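Local coordinates for phenylacetate-coenzyme A ligase (Bacteroides vulgatus, PDB 3LAX), which belongs to the AMP-binding enzyme family and is represented here by its small C-terminal domain, at residues L34-T39 / T47-L52. Residues are numbered along the deposited sequence; the frame is centred on the assembly and turned at random.
Sequences LITLET and TVEVEL
Leu34, Ile35 and Thr36 pair with Glu49, Val48 and Thr47 where segments 34-39 and 47-52 run antiparallel, their axes 4.8 Å apart at closest approach and their N-to-C directions at 158°. Leu34 faces Glu49 and Thr36 faces Thr47 in hydrogen-bonded pairs, each closed by two N-H to O=C bonds; Leu34 N reaches Glu49 O at 2.8 Å. Between them Ile35 and Val48 form a non-hydrogen-bonded pair, where Ile35 CA also makes a CA-H...O contact of 3.3 Å with Thr47 O.

On the face bearing Leu34, Thr36, Thr47 and Glu49, the side chains of Leu34 and Glu49 lie side by side and point the same way. Leu34 CG is anti to the backbone N (chi1 179°). The CD2 methyl of Leu34 comes within 3.9 Å of Glu49 OE1. That carboxylate oxygen does not bond Thr36 directly: one water gives protons to Glu49 OE1, at 2.8 Å, and to Leu34 O, and accepts one from Thr36 OG1 at 2.6 Å, tying both strands together above the sheet. Leu34 O thus takes this water as well as the N-H of Glu49. A second water lies 2.8 Å from Thr47 OG1 and close to the carboxylate of Glu38.

On the opposite face the Ile35 and Val48 pair is apolar. Ile35 CG1 stands 4.3 Å from Val48 CG2, and helix 16-24 covers both through Ile19 and Leu23. Strands 102-104 and 83-87 flank this central hairpin of the four-stranded mixed sheet, in a small alpha/beta domain consistent with the C-terminal domain of AMP-binding enzymes.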
loop_
_atom_site.group_PDB
_atom_site.type_symbol
_atom_site.label_atom_id
_atom_site.label_comp_id
_atom_site.label_asym_id
_atom_site.label_seq_id
_atom_site.Cartn_x
_atom_site.Cartn_y
_atom_site.Cartn_z
ATOM N N LEU A 34 0.796 -5.016 -1.389
ATOM C CA LEU A 34 -0.580 -5.449 -1.559
ATOM C C LEU A 34 -1.498 -4.366 -1.042
ATOM O O LEU A 34 -1.355 -3.917 0.087
ATOM C CB LEU A 34 -0.828 -6.738 -0.779
ATOM C CG LEU A 34 -2.257 -7.275 -0.856
ATOM C CD1 LEU A 34 -2.621 -7.627 -2.293
ATOM C CD2 LEU A 34 -2.414 -8.479 0.067
ATOM N N ILE A 35 -2.417 -3.925 -1.894
ATOM C CA ILE A 35 -3.387 -2.918 -1.523
ATOM C C ILE A 35 -4.676 -3.656 -1.188
ATOM O O ILE A 35 -5.218 -4.368 -2.032
ATOM C CB ILE A 35 -3.660 -1.966 -2.708
ATOM C CG1 ILE A 35 -2.374 -1.254 -3.158
ATOM C CG2 ILE A 35 -4.736 -0.964 -2.361
ATOM C CD1 ILE A 35 -2.483 -0.626 -4.562
ATOM N N THR A 36 -5.155 -3.521 0.043
ATOM C CA THR A 36 -6.396 -4.185 0.432
ATOM C C THR A 36 -7.488 -3.155 0.675
ATOM O O THR A 36 -7.295 -2.207 1.438
ATOM C CB THR A 36 -6.233 -5.061 1.701
ATOM O OG1 THR A 36 -5.256 -6.080 1.458
ATOM C CG2 THR A 36 -7.568 -5.729 2.063
ATOM N N LEU A 37 -8.625 -3.330 0.003
ATOM C CA LEU A 37 -9.765 -2.437 0.167
ATOM C C LEU A 37 -10.829 -3.186 0.944
ATOM O O LEU A 37 -11.184 -4.314 0.598
ATOM C CB LEU A 37 -10.332 -2.018 -1.199
ATOM C CG LEU A 37 -9.308 -1.378 -2.147
ATOM C CD1 LEU A 37 -9.867 -1.189 -3.556
ATOM C CD2 LEU A 37 -8.790 -0.051 -1.594
ATOM N N GLU A 38 -11.343 -2.577 2.000
ATOM C CA GLU A 38 -12.422 -3.223 2.724
ATOM C C GLU A 38 -13.403 -2.224 3.293
ATOM O O GLU A 38 -13.152 -1.022 3.301
ATOM C CB GLU A 38 -11.879 -4.154 3.810
ATOM C CG GLU A 38 -10.811 -3.548 4.684
ATOM C CD GLU A 38 -9.966 -4.609 5.368
ATOM O OE1 GLU A 38 -10.539 -5.613 5.854
ATOM O OE2 GLU A 38 -8.728 -4.438 5.412
ATOM N N THR A 39 -14.542 -2.736 3.737
ATOM C CA THR A 39 -15.553 -1.905 4.352
ATOM C C THR A 39 -15.479 -2.101 5.861
ATOM O O THR A 39 -15.795 -3.172 6.371
ATOM C CB THR A 39 -16.947 -2.259 3.817
ATOM O OG1 THR A 39 -16.929 -2.188 2.385
ATOM C CG2 THR A 39 -17.998 -1.295 4.365
ATOM N N THR A 47 -5.733 -0.287 2.896
ATOM C CA THR A 47 -4.476 -0.624 3.553
ATOM C C THR A 47 -3.443 -0.911 2.473
ATOM O O THR A 47 -3.739 -1.589 1.485
ATOM C CB THR A 47 -4.630 -1.859 4.468
ATOM O OG1 THR A 47 -5.601 -1.577 5.482
ATOM C CG2 THR A 47 -3.295 -2.211 5.128
ATOM N N VAL A 48 -2.237 -0.377 2.645
ATOM C CA VAL A 48 -1.144 -0.691 1.753
ATOM C C VAL A 48 -0.067 -1.409 2.568
ATOM O O VAL A 48 0.618 -0.792 3.382
ATOM C CB VAL A 48 -0.569 0.573 1.070
ATOM C CG1 VAL A 48 0.612 0.208 0.174
ATOM C CG2 VAL A 48 -1.665 1.298 0.268
ATOM N N GLU A 49 0.044 -2.712 2.349
ATOM C CA GLU A 49 1.118 -3.505 2.945
ATOM C C GLU A 49 2.281 -3.531 1.965
ATOM O O GLU A 49 2.093 -3.696 0.760
ATOM C CB GLU A 49 0.660 -4.936 3.192
ATOM C CG GLU A 49 -0.301 -5.087 4.351
ATOM C CD GLU A 49 -0.851 -6.491 4.465
ATOM O OE1 GLU A 49 -1.535 -6.950 3.525
ATOM O OE2 GLU A 49 -0.594 -7.145 5.496
ATOM N N VAL A 50 3.492 -3.358 2.470
ATOM C CA VAL A 50 4.662 -3.461 1.613
ATOM C C VAL A 50 5.778 -4.158 2.364
ATOM O O VAL A 50 5.997 -3.920 3.556
ATOM C CB VAL A 50 5.124 -2.089 1.044
ATOM C CG1 VAL A 50 5.348 -1.083 2.155
ATOM C CG2 VAL A 50 6.378 -2.253 0.186
ATOM N N GLU A 51 6.457 -5.050 1.658
ATOM C CA GLU A 51 7.560 -5.784 2.258
ATOM C C GLU A 51 8.765 -4.893 2.464
ATOM O O GLU A 51 9.123 -4.076 1.603
ATOM C CB GLU A 51 7.962 -6.967 1.384
ATOM C CG GLU A 51 6.929 -8.044 1.341
ATOM C CD GLU A 51 7.430 -9.318 0.678
ATOM O OE1 GLU A 51 8.616 -9.381 0.296
ATOM O OE2 GLU A 51 6.623 -10.260 0.534
ATOM N N LEU A 52 9.418 -5.087 3.603
ATOM C CA LEU A 52 10.703 -4.469 3.837
ATOM C C LEU A 52 11.761 -5.153 2.993
ATOM O O LEU A 52 11.652 -6.349 2.671
ATOM C CB LEU A 52 11.075 -4.599 5.308
ATOM C CG LEU A 52 10.193 -3.799 6.263
ATOM C CD1 LEU A 52 10.427 -4.272 7.695
ATOM C CD2 LEU A 52 10.473 -2.304 6.129
HETATM O O HOH W 1 -2.980 -5.017 2.190
HETATM O O HOH W 2 -8.154 -1.914 4.481
#